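Local structure of Ara h 8 allergen isoform (6V8S) at residues E7-S12 against G110-V115; T80-I85 against S99-L104. The protein is a peanut allergen of the Bet v 1 family that binds 8-anilino-1-naphthalene sulfonate here and may bind abscisic acid. All coordinates share one frame; numbering follows the deposited sequence.

Contacts 1 and 2 belong to one antiparallel sheet, and their centres lie about 12 Å apart. Contact 1 pairs the edge strand 3-12 with strand 110-121. Contact 2 lies further in, between strands 80-86 and 95-107. The segments 110-115 and 99-104 are neighbours and join the two contacts: Lys114 N lies 2.8 Å from Lys103 O, a probable backbone hydrogen bond. Side chains also meet there, with Ile113 CG1 3.9 Å from Leu104 CD2 and Val115 CG2 4.1 Å from Thr102 CG2. The ligand that meets Glu8 and Val115 in contact 1 also reaches contact 2, its C3 3.9 Å from Phe100 CD2; a second molecule touches Ile85.

Contact 1. Residues E7-S12 against G110-V115; sequences EEESTS and GSKIKV. With 2AN (8-anilino-1-naphthalene sulfonate), chain T.
Strand 7-12 runs antiparallel to strand 110-115, with axes 4.6 Å apart at 162°, and the backbones of Glu8 and Val115, Ser10 and Ile113, and Ser12 and Ser111 exchange two hydrogen bonds per pair. The bond from Ile113 N to Ser10 O is 2.7 Å long and nearly straight at the hydrogen, 172°. Between these pairs, Glu9 CA sends a C-H toward Ile113 O.

Ser10, Ile113 and Val115 lie on the ligand-facing side. Ser10 OG sits between its backbone N and carbonyl carbon (chi1 54°). This sets it beside the Ile113 side chain, 3.3 Å from Ile113 CD1. The hydroxyl is buried here without a polar partner. The naphthalene system packs on both methyls of Val115, whose CG1 is 3.5 Å from ligand C2. A sulfonate oxygen reaches Glu8 CB, and the ligand is also hydrogen-bonded to Lys136.

Glu9, Lys112 and Lys114 project from the other face. Glu9 lies alongside Lys114, and its OE1 meets the aliphatic part of Lys112, 3.5 Å from CD. Neither ammonium contacts the carboxylate; Lys114 NZ instead forms a salt bridge with Glu105. At the far end, Ser12 OG bonds to Glu147 and Val14, tying the strand to helix 129-152.

This is the Bet v 1 arrangement, in which the N-terminal strand and the last strand pair antiparallel at one edge of the curved sheet.

Contact 2. Residues T80-I85 against S99-L104; sequences TYDYTI and SFKTKL. With 2AN (8-anilino-1-naphthalene sulfonate), chain Q.
Tyr83 and Phe100 face each other across an antiparallel hydrogen-bonded pair. Their rings are nearly parallel, with planes at 11°, but are slid so far apart that they barely overlap. Tyr83 CG lies between its backbone N and carbonyl carbon (chi1 63°), which swings the ring across the neighbouring strand. Phe100 CB then sits over one face of that ring, a CH-pi contact at 3.7 Å from the centroid. In return, Tyr83 OH lies over one face of the Phe100 ring, toward its rim. Tyr83 CE2 and Phe100 CD1 are 3.3 Å apart. The Tyr83 ring also stacks with His69.

Ile85 CD1 approaches Phe100 CE1 at 3.6 Å. The same methyl meets the naphthalene of the bound ligand, 3.2 Å from its C7.

Thr102 grips Tyr81 O twice. With chi1 at 76°, its OG1 is turned to the partner strand and donates a 2.6 Å bond to Tyr81 O in the carbonyl plane, on a lone pair. Thr102 N reaches Tyr81 O from above that plane, at 3.0 Å. The Tyr81 ring turns from the partner strand, and its hydroxyl bonds to His69 and Lys54.

On the opposite face, Asp82 lies across Lys101. Asp82 OD2 touches Lys101 CE at 3.4 Å, while the ammonium stays beyond salt-bridge distance. Asp82 OD1 takes a weak bond from Thr102 N and a hydrogen bond from a water, which also donates weakly to Thr102 O.

Strands 80-86 and 95-107 form a beta hairpin of the Bet v 1 sheet. Phe100 also packs on Val135 and Ser139 of helix 129-152. With bound ligand at Ile85 and Phe100, this face is consistent with the lining of the hydrophobic cavity that Bet v 1 proteins hold between sheet and C-terminal helix.

Contact 1. Residues E7-S12 against G110-V115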
loop_
_atom_site.group_PDB
_atom_site.type_symbol
_atom_site.label_atom_id
_atom_site.label_comp_id
_atom_site.label_asym_id
_atom_site.label_seq_id
_atom_site.Cartn_x
_atom_site.Cartn_y
_atom_site.Cartn_z
ATOM N N GLU A 7 14.576 2.165 -0.209
ATOM C CA GLU A 7 14.552 0.751 -0.678
ATOM C C GLU A 7 14.663 -0.129 0.546
ATOM O O GLU A 7 15.472 0.179 1.389
ATOM C CB GLU A 7 15.730 0.427 -1.592
ATOM C CG GLU A 7 15.587 1.070 -2.940
ATOM C CD GLU A 7 16.852 1.056 -3.769
ATOM O OE1 GLU A 7 17.941 0.593 -3.287
ATOM O OE2 GLU A 7 16.746 1.521 -4.897
ATOM N N GLU A 8 13.815 -1.141 0.634
ATOM C CA GLU A 8 13.776 -2.053 1.796
ATOM C C GLU A 8 13.491 -3.464 1.304
ATOM O O GLU A 8 12.823 -3.612 0.294
ATOM C CB GLU A 8 12.753 -1.534 2.816
ATOM C CG GLU A 8 13.298 -0.489 3.736
ATOM C CD GLU A 8 14.557 -0.842 4.512
ATOM O OE1 GLU A 8 14.809 -0.055 5.400
ATOM O OE2 GLU A 8 15.228 -1.950 4.352
ATOM N N GLU A 9 13.939 -4.428 2.070
ATOM C CA GLU A 9 13.636 -5.869 1.917
ATOM C C GLU A 9 13.204 -6.391 3.277
ATOM O O GLU A 9 13.747 -5.927 4.294
ATOM C CB GLU A 9 14.864 -6.666 1.481
ATOM C CG GLU A 9 15.289 -6.305 0.088
ATOM C CD GLU A 9 16.384 -7.186 -0.530
ATOM O OE1 GLU A 9 16.657 -8.288 0.002
ATOM O OE2 GLU A 9 16.957 -6.753 -1.544
ATOM N N SER A 10 12.276 -7.325 3.260
ATOM C CA SER A 10 11.825 -8.077 4.454
ATOM C C SER A 10 11.402 -9.463 3.951
ATOM O O SER A 10 11.378 -9.697 2.735
ATOM C CB SER A 10 10.675 -7.356 5.127
ATOM O OG SER A 10 9.665 -7.126 4.186
ATOM N N THR A 11 11.157 -10.388 4.872
ATOM C CA THR A 11 10.736 -11.752 4.510
ATOM C C THR A 11 9.400 -12.033 5.196
ATOM O O THR A 11 9.057 -11.359 6.168
ATOM C CB THR A 11 11.831 -12.742 4.882
ATOM O OG1 THR A 11 11.973 -12.600 6.298
ATOM C CG2 THR A 11 13.156 -12.518 4.162
ATOM N N SER A 12 8.670 -12.986 4.645
ATOM C CA SER A 12 7.410 -13.541 5.181
ATOM C C SER A 12 7.545 -15.059 5.116
ATOM O O SER A 12 8.142 -15.590 4.174
ATOM C CB SER A 12 6.253 -13.039 4.380
ATOM O OG SER A 12 5.023 -13.619 4.808
ATOM N N GLY A 110 8.958 -19.384 1.955
ATOM C CA GLY A 110 8.163 -18.160 2.150
ATOM C C GLY A 110 8.446 -17.172 1.026
ATOM O O GLY A 110 8.722 -17.610 -0.107
ATOM N N SER A 111 8.401 -15.883 1.351
ATOM C CA SER A 111 8.552 -14.792 0.357
ATOM C C SER A 111 9.633 -13.816 0.825
ATOM O O SER A 111 9.652 -13.487 2.019
ATOM C CB SER A 111 7.240 -14.085 0.134
ATOM O OG SER A 111 6.233 -14.986 -0.280
ATOM N N LYS A 112 10.480 -13.372 -0.103
ATOM C CA LYS A 112 11.270 -12.129 0.061
ATOM C C LYS A 112 10.470 -10.960 -0.528
ATOM O O LYS A 112 9.971 -11.086 -1.653
ATOM C CB LYS A 112 12.657 -12.303 -0.569
ATOM C CG LYS A 112 13.534 -11.059 -0.563
ATOM C CD LYS A 112 15.017 -11.327 -0.420
ATOM C CE LYS A 112 15.559 -12.422 -1.310
ATOM N NZ LYS A 112 15.878 -13.650 -0.543
ATOM N N ILE A 113 10.331 -9.882 0.240
ATOM C CA ILE A 113 9.545 -8.687 -0.183
ATOM C C ILE A 113 10.525 -7.564 -0.529
ATOM O O ILE A 113 11.280 -7.158 0.356
ATOM C CB ILE A 113 8.582 -8.254 0.935
ATOM C CG1 ILE A 113 7.772 -9.437 1.468
ATOM C CG2 ILE A 113 7.691 -7.121 0.469
ATOM C CD1 ILE A 113 7.602 -9.432 2.957
ATOM N N LYS A 114 10.492 -7.091 -1.768
ATOM C CA LYS A 114 11.363 -5.977 -2.214
ATOM C C LYS A 114 10.482 -4.758 -2.465
ATOM O O LYS A 114 9.546 -4.871 -3.251
ATOM C CB LYS A 114 12.178 -6.344 -3.462
ATOM C CG LYS A 114 13.221 -7.420 -3.258
ATOM C CD LYS A 114 14.185 -7.512 -4.441
ATOM C CE LYS A 114 13.585 -8.293 -5.596
ATOM N NZ LYS A 114 14.625 -8.658 -6.615
ATOM N N VAL A 115 10.771 -3.670 -1.774
ATOM C CA VAL A 115 10.022 -2.410 -1.911
ATOM C C VAL A 115 10.955 -1.248 -2.297
ATOM O O VAL A 115 12.045 -1.112 -1.724
ATOM C CB VAL A 115 9.242 -2.105 -0.626
ATOM C CG1 VAL A 115 8.631 -0.722 -0.707
ATOM C CG2 VAL A 115 8.126 -3.137 -0.383
HETATM C C1 2AN T . 7.059 -1.012 2.830
HETATM C C2 2AN T . 6.298 -0.428 1.872
HETATM C C3 2AN T . 5.132 -1.035 1.401
HETATM C C4 2AN T . 4.783 -2.264 1.849
HETATM C C5 2AN T . 5.550 -2.923 2.829
HETATM C C6 2AN T . 5.172 -4.206 3.279
HETATM C C7 2AN T . 5.900 -4.872 4.197
HETATM C C8 2AN T . 7.054 -4.286 4.736
HETATM N N 2AN T . 8.175 -0.335 3.299
HETATM S S 2AN T . 8.906 -2.402 5.095
HETATM C C9 2AN T . 7.447 -3.035 4.343
HETATM C C10 2AN T . 6.719 -2.304 3.350
HETATM C C11 2AN T . 8.284 1.072 3.429
HETATM C C12 2AN T . 9.547 1.648 3.494
HETATM C C13 2AN T . 9.687 3.026 3.642
HETATM C C14 2AN T . 8.575 3.827 3.751
HETATM C C15 2AN T . 7.316 3.260 3.717
HETATM C C16 2AN T . 7.166 1.894 3.548
HETATM O O1 2AN T . 9.868 -2.214 3.880
HETATM O O2 2AN T . 9.447 -3.428 5.930
HETATM O O3 2AN T . 8.581 -1.154 5.700
#

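Contact 2. Residues T80-I85 against S99-L104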
loop_
_atom_site.group_PDB
_atom_site.type_symbol
_atom_site.label_atom_id
_atom_site.label_comp_id
_atom_site.label_asym_id
_atom_site.label_seq_id
_atom_site.Cartn_x
_atom_site.Cartn_y
_atom_site.Cartn_z
ATOM N N THR A 80 4.260 -8.685 -8.855
ATOM C CA THR A 80 4.635 -7.258 -9.000
ATOM C C THR A 80 3.393 -6.412 -8.758
ATOM O O THR A 80 2.328 -6.703 -9.375
ATOM C CB THR A 80 5.264 -6.982 -10.378
ATOM O OG1 THR A 80 6.456 -7.758 -10.434
ATOM C CG2 THR A 80 5.631 -5.513 -10.570
ATOM N N TYR A 81 3.493 -5.421 -7.863
ATOM C CA TYR A 81 2.387 -4.476 -7.618
ATOM C C TYR A 81 2.966 -3.103 -7.333
ATOM O O TYR A 81 3.611 -2.925 -6.279
ATOM C CB TYR A 81 1.478 -4.979 -6.492
ATOM C CG TYR A 81 0.247 -4.142 -6.308
ATOM C CD1 TYR A 81 -0.603 -3.903 -7.372
ATOM C CD2 TYR A 81 -0.082 -3.593 -5.070
ATOM C CE1 TYR A 81 -1.756 -3.150 -7.230
ATOM C CE2 TYR A 81 -1.199 -2.816 -4.906
ATOM C CZ TYR A 81 -2.039 -2.608 -5.989
ATOM O OH TYR A 81 -3.191 -1.889 -5.884
ATOM N N ASP A 82 2.764 -2.176 -8.272
ATOM C CA ASP A 82 3.257 -0.781 -8.183
ATOM C C ASP A 82 2.023 0.119 -8.142
ATOM O O ASP A 82 1.129 -0.070 -8.970
ATOM C CB ASP A 82 4.172 -0.399 -9.336
ATOM C CG ASP A 82 5.376 -1.310 -9.552
ATOM O OD1 ASP A 82 5.685 -2.135 -8.684
ATOM O OD2 ASP A 82 5.995 -1.210 -10.616
ATOM N N TYR A 83 1.984 1.064 -7.220
ATOM C CA TYR A 83 0.798 1.899 -6.975
ATOM C C TYR A 83 1.224 3.214 -6.338
ATOM O O TYR A 83 2.283 3.277 -5.704
ATOM C CB TYR A 83 -0.224 1.146 -6.109
ATOM C CG TYR A 83 0.271 0.795 -4.734
ATOM C CD1 TYR A 83 1.002 -0.340 -4.509
ATOM C CD2 TYR A 83 0.023 1.633 -3.651
ATOM C CE1 TYR A 83 1.504 -0.652 -3.252
ATOM C CE2 TYR A 83 0.521 1.351 -2.391
ATOM C CZ TYR A 83 1.263 0.208 -2.196
ATOM O OH TYR A 83 1.708 -0.079 -0.938
ATOM N N THR A 84 0.395 4.239 -6.497
ATOM C CA THR A 84 0.654 5.611 -6.050
ATOM C C THR A 84 -0.490 6.021 -5.121
ATOM O O THR A 84 -1.659 5.798 -5.506
ATOM C CB THR A 84 0.841 6.522 -7.277
ATOM O OG1 THR A 84 2.050 6.123 -7.935
ATOM C CG2 THR A 84 0.944 7.980 -6.916
ATOM N N ILE A 85 -0.169 6.562 -3.949
ATOM C CA ILE A 85 -1.182 7.193 -3.062
ATOM C C ILE A 85 -1.096 8.711 -3.235
ATOM O O ILE A 85 0.048 9.293 -3.127
ATOM C CB ILE A 85 -1.010 6.758 -1.600
ATOM C CG1 ILE A 85 -1.050 5.239 -1.460
ATOM C CG2 ILE A 85 -2.117 7.375 -0.733
ATOM C CD1 ILE A 85 -0.686 4.738 -0.057
ATOM N N SER A 99 4.789 7.055 -4.246
ATOM C CA SER A 99 4.743 5.935 -5.216
ATOM C C SER A 99 5.485 4.723 -4.635
ATOM O O SER A 99 6.629 4.869 -4.110
ATOM C CB SER A 99 5.283 6.387 -6.566
ATOM O OG SER A 99 6.682 6.549 -6.439
ATOM N N PHE A 100 4.862 3.568 -4.729
ATOM C CA PHE A 100 5.352 2.267 -4.202
ATOM C C PHE A 100 5.596 1.329 -5.385
ATOM O O PHE A 100 4.751 1.238 -6.311
ATOM C CB PHE A 100 4.315 1.642 -3.262
ATOM C CG PHE A 100 4.026 2.429 -2.025
ATOM C CD1 PHE A 100 3.081 3.435 -2.024
ATOM C CD2 PHE A 100 4.667 2.148 -0.835
ATOM C CE1 PHE A 100 2.818 4.180 -0.889
ATOM C CE2 PHE A 100 4.355 2.837 0.326
ATOM C CZ PHE A 100 3.461 3.885 0.275
ATOM N N LYS A 101 6.733 0.656 -5.356
ATOM C CA LYS A 101 7.038 -0.485 -6.247
ATOM C C LYS A 101 7.289 -1.694 -5.358
ATOM O O LYS A 101 8.214 -1.598 -4.525
ATOM C CB LYS A 101 8.238 -0.165 -7.135
ATOM C CG LYS A 101 8.069 1.064 -8.014
ATOM C CD LYS A 101 9.244 1.180 -9.013
ATOM C CE LYS A 101 9.076 0.138 -10.094
ATOM N NZ LYS A 101 10.366 -0.367 -10.619
ATOM N N THR A 102 6.457 -2.731 -5.454
ATOM C CA THR A 102 6.564 -3.914 -4.581
ATOM C C THR A 102 6.785 -5.137 -5.474
ATOM O O THR A 102 6.174 -5.221 -6.570
ATOM C CB THR A 102 5.355 -4.052 -3.634
ATOM O OG1 THR A 102 4.208 -4.550 -4.328
ATOM C CG2 THR A 102 4.963 -2.759 -2.954
ATOM N N LYS A 103 7.584 -6.085 -4.999
ATOM C CA LYS A 103 7.843 -7.353 -5.717
ATOM C C LYS A 103 8.088 -8.426 -4.665
ATOM O O LYS A 103 8.861 -8.170 -3.737
ATOM C CB LYS A 103 9.044 -7.183 -6.658
ATOM C CG LYS A 103 9.248 -8.333 -7.630
ATOM C CD LYS A 103 10.547 -8.265 -8.440
ATOM C CE LYS A 103 10.945 -9.665 -8.879
ATOM N NZ LYS A 103 11.704 -9.691 -10.158
ATOM N N LEU A 104 7.406 -9.558 -4.778
ATOM C CA LEU A 104 7.663 -10.759 -3.965
ATOM C C LEU A 104 8.538 -11.720 -4.799
ATOM O O LEU A 104 8.445 -11.711 -6.022
ATOM C CB LEU A 104 6.354 -11.434 -3.584
ATOM C CG LEU A 104 5.274 -10.525 -3.006
ATOM C CD1 LEU A 104 4.070 -11.409 -2.602
ATOM C CD2 LEU A 104 5.770 -9.630 -1.861
HETATM C C1 2AN Q . -3.866 5.729 4.034
HETATM C C2 2AN Q . -4.771 4.722 3.971
HETATM C C3 2AN Q . -4.423 3.432 3.554
HETATM C C4 2AN Q . -3.130 3.132 3.302
HETATM C C5 2AN Q . -2.134 4.139 3.350
HETATM C C6 2AN Q . -0.803 3.799 3.028
HETATM C C7 2AN Q . 0.166 4.720 3.041
HETATM C C8 2AN Q . -0.134 6.053 3.355
HETATM N N 2AN Q . -4.282 6.998 4.472
HETATM S S 2AN Q . -1.589 8.155 4.052
HETATM C C9 2AN Q . -1.395 6.430 3.739
HETATM C C10 2AN Q . -2.478 5.481 3.710
HETATM C C11 2AN Q . -5.596 7.476 4.678
HETATM C C12 2AN Q . -5.783 8.498 5.606
HETATM C C13 2AN Q . -7.047 9.026 5.825
HETATM C C14 2AN Q . -8.129 8.559 5.122
HETATM C C15 2AN Q . -7.957 7.555 4.197
HETATM C C16 2AN Q . -6.699 7.016 3.964
HETATM O O1 2AN Q . -2.189 8.313 5.501
HETATM O O2 2AN Q . -0.288 8.756 4.089
HETATM O O3 2AN Q . -2.500 8.646 3.064
HETATM O O HOH W 1 8.132 -3.805 -8.332
#